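Local coordinates for protein beta-xylosidase (Uncultured organism, PDB 4MLG) that probably hydrolyses xylo-oligosaccharides, releasing xylose, as a calcium-containing beta-xylosidase of glycoside hydrolase family 43, at residues A[136-150]-A[223-236]. Numbering follows the deposited sequence.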
# COMPACT_ATOMS: atom_id res chain seq x y z
N ASP A 136 -10.18 -6.53 9.53
CA ASP A 136 -11.48 -7.01 10.01
C ASP A 136 -12.64 -6.77 9.04
O ASP A 136 -13.58 -6.05 9.37
CB ASP A 136 -11.81 -6.40 11.38
CG ASP A 136 -11.04 -7.05 12.51
OD1 ASP A 136 -10.09 -7.82 12.22
OD2 ASP A 136 -11.36 -6.79 13.69
N PRO A 137 -12.58 -7.38 7.85
CA PRO A 137 -13.66 -7.18 6.88
C PRO A 137 -14.89 -8.02 7.22
O PRO A 137 -14.76 -9.11 7.78
CB PRO A 137 -13.04 -7.68 5.58
CG PRO A 137 -12.09 -8.73 6.01
CD PRO A 137 -11.51 -8.24 7.31
N CYS A 138 -16.06 -7.49 6.88
CA CYS A 138 -17.32 -8.21 7.02
C CYS A 138 -18.10 -8.08 5.73
O CYS A 138 -18.36 -6.97 5.27
CB CYS A 138 -18.13 -7.65 8.19
SG CYS A 138 -19.86 -8.16 8.21
N ILE A 139 -18.47 -9.21 5.13
CA ILE A 139 -19.17 -9.17 3.85
C ILE A 139 -20.66 -9.46 4.02
O ILE A 139 -21.05 -10.55 4.43
CB ILE A 139 -18.57 -10.16 2.84
CG1 ILE A 139 -17.05 -10.13 2.92
CG2 ILE A 139 -19.05 -9.83 1.44
CD1 ILE A 139 -16.44 -8.80 2.55
N TRP A 140 -21.48 -8.47 3.68
CA TRP A 140 -22.92 -8.55 3.91
C TRP A 140 -23.74 -8.63 2.62
O TRP A 140 -23.78 -7.68 1.84
CB TRP A 140 -23.38 -7.37 4.76
CG TRP A 140 -24.87 -7.22 4.84
CD1 TRP A 140 -25.61 -6.19 4.35
CD2 TRP A 140 -25.79 -8.14 5.43
NE1 TRP A 140 -26.94 -6.40 4.60
CE2 TRP A 140 -27.08 -7.60 5.26
CE3 TRP A 140 -25.65 -9.37 6.08
CZ2 TRP A 140 -28.23 -8.24 5.73
CZ3 TRP A 140 -26.79 -10.01 6.54
CH2 TRP A 140 -28.06 -9.44 6.36
N PRO A 141 -24.40 -9.78 2.40
CA PRO A 141 -25.30 -9.96 1.26
C PRO A 141 -26.63 -9.25 1.50
O PRO A 141 -27.56 -9.86 2.03
CB PRO A 141 -25.52 -11.48 1.22
CG PRO A 141 -24.47 -12.07 2.11
CD PRO A 141 -24.22 -11.03 3.15
N ASP A 142 -26.71 -7.98 1.13
CA ASP A 142 -27.90 -7.18 1.37
C ASP A 142 -29.08 -7.63 0.51
O ASP A 142 -28.90 -8.31 -0.50
CB ASP A 142 -27.60 -5.70 1.12
CG ASP A 142 -28.70 -4.79 1.65
OD1 ASP A 142 -28.57 -4.32 2.80
OD2 ASP A 142 -29.68 -4.54 0.91
N LYS A 143 -30.28 -7.24 0.92
CA LYS A 143 -31.50 -7.62 0.22
C LYS A 143 -31.63 -6.96 -1.16
O LYS A 143 -32.45 -7.39 -1.97
CB LYS A 143 -32.72 -7.28 1.08
CG LYS A 143 -32.79 -5.82 1.51
CD LYS A 143 -34.03 -5.55 2.34
CE LYS A 143 -34.11 -4.09 2.77
NZ LYS A 143 -35.34 -3.80 3.55
N ASP A 144 -30.84 -5.92 -1.41
CA ASP A 144 -30.89 -5.23 -2.69
C ASP A 144 -30.20 -6.01 -3.81
O ASP A 144 -30.24 -5.60 -4.97
CB ASP A 144 -30.32 -3.81 -2.59
CG ASP A 144 -28.89 -3.79 -2.08
OD1 ASP A 144 -28.26 -4.86 -1.98
OD2 ASP A 144 -28.39 -2.68 -1.78
N GLY A 145 -29.58 -7.12 -3.45
CA GLY A 145 -28.90 -7.96 -4.42
C GLY A 145 -27.40 -7.73 -4.45
O GLY A 145 -26.66 -8.53 -5.02
N GLU A 146 -26.96 -6.64 -3.84
CA GLU A 146 -25.54 -6.30 -3.82
C GLU A 146 -24.85 -6.88 -2.59
O GLU A 146 -25.50 -7.31 -1.64
CB GLU A 146 -25.36 -4.78 -3.85
CG GLU A 146 -26.04 -4.09 -5.02
CD GLU A 146 -25.38 -4.39 -6.36
OE1 GLU A 146 -24.23 -4.87 -6.37
OE2 GLU A 146 -26.02 -4.13 -7.40
N TYR A 147 -23.52 -6.89 -2.62
CA TYR A 147 -22.72 -7.36 -1.49
C TYR A 147 -21.85 -6.23 -0.95
O TYR A 147 -21.11 -5.60 -1.70
CB TYR A 147 -21.85 -8.55 -1.91
CG TYR A 147 -22.61 -9.86 -2.06
CD1 TYR A 147 -22.33 -10.94 -1.23
CD2 TYR A 147 -23.59 -10.01 -3.02
CE1 TYR A 147 -23.01 -12.13 -1.36
CE2 TYR A 147 -24.28 -11.20 -3.16
CZ TYR A 147 -23.99 -12.26 -2.33
OH TYR A 147 -24.67 -13.44 -2.47
N TYR A 148 -21.95 -5.98 0.35
CA TYR A 148 -21.23 -4.87 0.97
C TYR A 148 -20.14 -5.35 1.93
O TYR A 148 -20.33 -6.34 2.65
CB TYR A 148 -22.21 -3.95 1.71
CG TYR A 148 -23.27 -3.33 0.82
CD1 TYR A 148 -23.08 -2.09 0.23
CD2 TYR A 148 -24.46 -4.00 0.56
CE1 TYR A 148 -24.04 -1.53 -0.58
CE2 TYR A 148 -25.43 -3.44 -0.25
CZ TYR A 148 -25.22 -2.21 -0.82
OH TYR A 148 -26.18 -1.65 -1.63
N MET A 149 -19.01 -4.66 1.93
CA MET A 149 -17.93 -4.95 2.87
C MET A 149 -17.85 -3.90 3.96
O MET A 149 -17.83 -2.70 3.68
CB MET A 149 -16.57 -5.04 2.15
CG MET A 149 -15.38 -5.10 3.11
SD MET A 149 -13.76 -4.99 2.33
CE MET A 149 -13.65 -6.59 1.54
N TYR A 150 -17.80 -4.35 5.21
CA TYR A 150 -17.59 -3.46 6.34
C TYR A 150 -16.25 -3.79 6.98
O TYR A 150 -16.02 -4.92 7.41
CB TYR A 150 -18.72 -3.61 7.37
CG TYR A 150 -20.09 -3.31 6.80
CD1 TYR A 150 -20.63 -2.03 6.87
CD2 TYR A 150 -20.84 -4.31 6.18
CE1 TYR A 150 -21.88 -1.76 6.34
CE2 TYR A 150 -22.08 -4.04 5.65
CZ TYR A 150 -22.60 -2.76 5.74
OH TYR A 150 -23.84 -2.50 5.21
N GLU A 223 -13.18 -2.21 16.49
CA GLU A 223 -12.94 -3.25 15.49
C GLU A 223 -14.09 -4.26 15.45
O GLU A 223 -15.14 -4.04 16.06
CB GLU A 223 -11.64 -4.00 15.79
CG GLU A 223 -11.68 -4.81 17.07
CD GLU A 223 -10.42 -5.62 17.30
OE1 GLU A 223 -9.41 -5.37 16.60
OE2 GLU A 223 -10.44 -6.51 18.17
N ALA A 224 -13.89 -5.34 14.71
CA ALA A 224 -14.84 -6.45 14.62
C ALA A 224 -16.21 -6.06 14.06
O ALA A 224 -17.24 -6.30 14.70
CB ALA A 224 -14.99 -7.15 15.97
N SER A 225 -16.23 -5.46 12.87
CA SER A 225 -17.48 -5.09 12.22
C SER A 225 -18.31 -6.32 11.87
O SER A 225 -17.79 -7.32 11.40
CB SER A 225 -17.21 -4.28 10.96
OG SER A 225 -16.75 -2.98 11.26
N TRP A 226 -19.62 -6.23 12.11
CA TRP A 226 -20.54 -7.28 11.69
C TRP A 226 -21.93 -6.71 11.42
O TRP A 226 -22.37 -5.77 12.09
CB TRP A 226 -20.62 -8.40 12.74
CG TRP A 226 -21.43 -9.58 12.29
CD1 TRP A 226 -22.75 -9.82 12.54
CD2 TRP A 226 -20.96 -10.67 11.49
NE1 TRP A 226 -23.13 -11.00 11.95
CE2 TRP A 226 -22.06 -11.54 11.30
CE3 TRP A 226 -19.73 -11.00 10.91
CZ2 TRP A 226 -21.95 -12.72 10.56
CZ3 TRP A 226 -19.63 -12.17 10.18
CH2 TRP A 226 -20.74 -13.02 10.01
N MET A 227 -22.62 -7.28 10.44
CA MET A 227 -23.93 -6.79 10.03
C MET A 227 -24.90 -7.94 9.80
O MET A 227 -24.58 -8.90 9.09
CB MET A 227 -23.80 -5.98 8.74
CG MET A 227 -25.12 -5.42 8.22
SD MET A 227 -25.69 -3.99 9.15
CE MET A 227 -24.38 -2.82 8.79
N HIS A 228 -26.08 -7.86 10.40
CA HIS A 228 -27.13 -8.83 10.14
C HIS A 228 -28.51 -8.18 10.09
O HIS A 228 -28.65 -6.98 10.33
CB HIS A 228 -27.10 -9.98 11.16
CG HIS A 228 -27.67 -9.64 12.50
ND1 HIS A 228 -26.89 -9.23 13.56
CD2 HIS A 228 -28.94 -9.67 12.96
CE1 HIS A 228 -27.66 -9.01 14.61
NE2 HIS A 228 -28.91 -9.27 14.27
N TYR A 229 -29.53 -8.97 9.76
CA TYR A 229 -30.86 -8.45 9.49
C TYR A 229 -31.93 -9.25 10.23
O TYR A 229 -32.04 -10.46 10.05
CB TYR A 229 -31.12 -8.48 7.99
CG TYR A 229 -32.30 -7.66 7.52
CD1 TYR A 229 -32.22 -6.28 7.42
CD2 TYR A 229 -33.49 -8.28 7.16
CE1 TYR A 229 -33.30 -5.53 6.99
CE2 TYR A 229 -34.58 -7.54 6.73
CZ TYR A 229 -34.47 -6.17 6.64
OH TYR A 229 -35.55 -5.43 6.21
N TYR A 230 -32.70 -8.56 11.06
CA TYR A 230 -33.75 -9.21 11.84
C TYR A 230 -34.99 -8.33 11.98
O TYR A 230 -34.91 -7.17 12.37
CB TYR A 230 -33.22 -9.60 13.23
CG TYR A 230 -34.31 -9.92 14.24
CD1 TYR A 230 -34.94 -11.16 14.23
CD2 TYR A 230 -34.69 -9.00 15.20
CE1 TYR A 230 -35.93 -11.46 15.16
CE2 TYR A 230 -35.67 -9.28 16.12
CZ TYR A 230 -36.29 -10.52 16.10
OH TYR A 230 -37.27 -10.81 17.02
N ASN A 231 -36.14 -8.92 11.65
CA ASN A 231 -37.44 -8.25 11.79
C ASN A 231 -37.52 -6.92 11.05
O ASN A 231 -38.03 -5.93 11.58
CB ASN A 231 -37.80 -8.06 13.27
CG ASN A 231 -39.29 -8.05 13.51
OD1 ASN A 231 -40.08 -7.84 12.59
ND2 ASN A 231 -39.69 -8.28 14.75
N GLY A 232 -37.00 -6.89 9.83
CA GLY A 232 -37.03 -5.70 9.00
C GLY A 232 -36.15 -4.57 9.52
O GLY A 232 -36.45 -3.40 9.30
N LYS A 233 -35.07 -4.93 10.19
CA LYS A 233 -34.16 -3.93 10.75
C LYS A 233 -32.71 -4.37 10.63
O LYS A 233 -32.40 -5.56 10.72
CB LYS A 233 -34.52 -3.65 12.22
CG LYS A 233 -34.12 -2.27 12.71
CD LYS A 233 -34.42 -2.10 14.19
CE LYS A 233 -35.88 -2.39 14.50
NZ LYS A 233 -36.16 -2.28 15.96
N TYR A 234 -31.81 -3.40 10.43
CA TYR A 234 -30.38 -3.69 10.33
C TYR A 234 -29.72 -3.65 11.71
O TYR A 234 -30.08 -2.83 12.56
CB TYR A 234 -29.69 -2.70 9.39
CG TYR A 234 -29.96 -2.95 7.92
CD1 TYR A 234 -29.06 -3.67 7.15
CD2 TYR A 234 -31.10 -2.45 7.31
CE1 TYR A 234 -29.30 -3.90 5.80
CE2 TYR A 234 -31.34 -2.66 5.97
CZ TYR A 234 -30.44 -3.39 5.22
OH TYR A 234 -30.68 -3.61 3.88
N TYR A 235 -28.74 -4.53 11.92
CA TYR A 235 -28.01 -4.56 13.17
C TYR A 235 -26.50 -4.56 12.92
O TYR A 235 -25.93 -5.57 12.52
CB TYR A 235 -28.39 -5.80 13.99
CG TYR A 235 -29.79 -5.77 14.55
CD1 TYR A 235 -30.04 -5.28 15.83
CD2 TYR A 235 -30.87 -6.25 13.82
CE1 TYR A 235 -31.32 -5.25 16.35
CE2 TYR A 235 -32.15 -6.23 14.33
CZ TYR A 235 -32.37 -5.73 15.60
OH TYR A 235 -33.65 -5.71 16.11
N PHE A 236 -25.87 -3.42 13.17
CA PHE A 236 -24.42 -3.32 13.05
C PHE A 236 -23.77 -3.48 14.42
O PHE A 236 -23.82 -2.57 15.25
CB PHE A 236 -24.01 -1.99 12.42
CG PHE A 236 -22.52 -1.82 12.29
CD1 PHE A 236 -21.83 -2.45 11.26
CD2 PHE A 236 -21.81 -1.05 13.19
CE1 PHE A 236 -20.45 -2.30 11.14
CE2 PHE A 236 -20.44 -0.89 13.08
CZ PHE A 236 -19.76 -1.51 12.05
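Asp142 OD1 accepts two hydrogen bonds, one across the contact from Tyr234 OH, whose very short length is doubtful at this resolution, and one from Trp140 NE1 at 3.2 Å. The carboxylate lies nearly coplanar with the Tyr234 ring, 9° between planes, at the ring edge; OD1 lies close to the indole plane, and the N-H meets it on its anti side, tilted out of the carboxylate plane. Beside this pair the extended Lys143 chain passes Tyr234 OH and delivers NZ to Tyr229 OH at 3.1 Å.

With its carboxylate partner fixing one edge, the indole becomes a platform. Met227 swings its CG directly opposite the backbone N (chi1 180°), which sets that methylene over one indole face, 3.8 Å from the centroid of the five-membered ring; Asp142 N covers the opposite face. Further bends at chi2 and chi3 carry Met227 CE onto a face of Tyr150, 3.5 Å from CZ, while Tyr150 OH binds Pro254 O. Tyr229 CB meets the far corner of the indole at CH2. With an alanine here instead of Trp140, Asp142 OD1, left with one donor, would probably turn more freely, and Met227 CG and Tyr229 CB would face a gap.

Toward the other end, Cys138 SG lies obliquely beside the Trp226 ring, and Ala224 N donates to Asp136 OD2 at 3.1 Å. Asp136 also touches Asp85 and His274 of the calcium site. Strands 138-141 and 223-230 run almost parallel, 10° apart, yet no backbone-to-backbone bond joins them: backbone ladders build each blade, side chains join neighbouring blades of this family 43 beta-propeller.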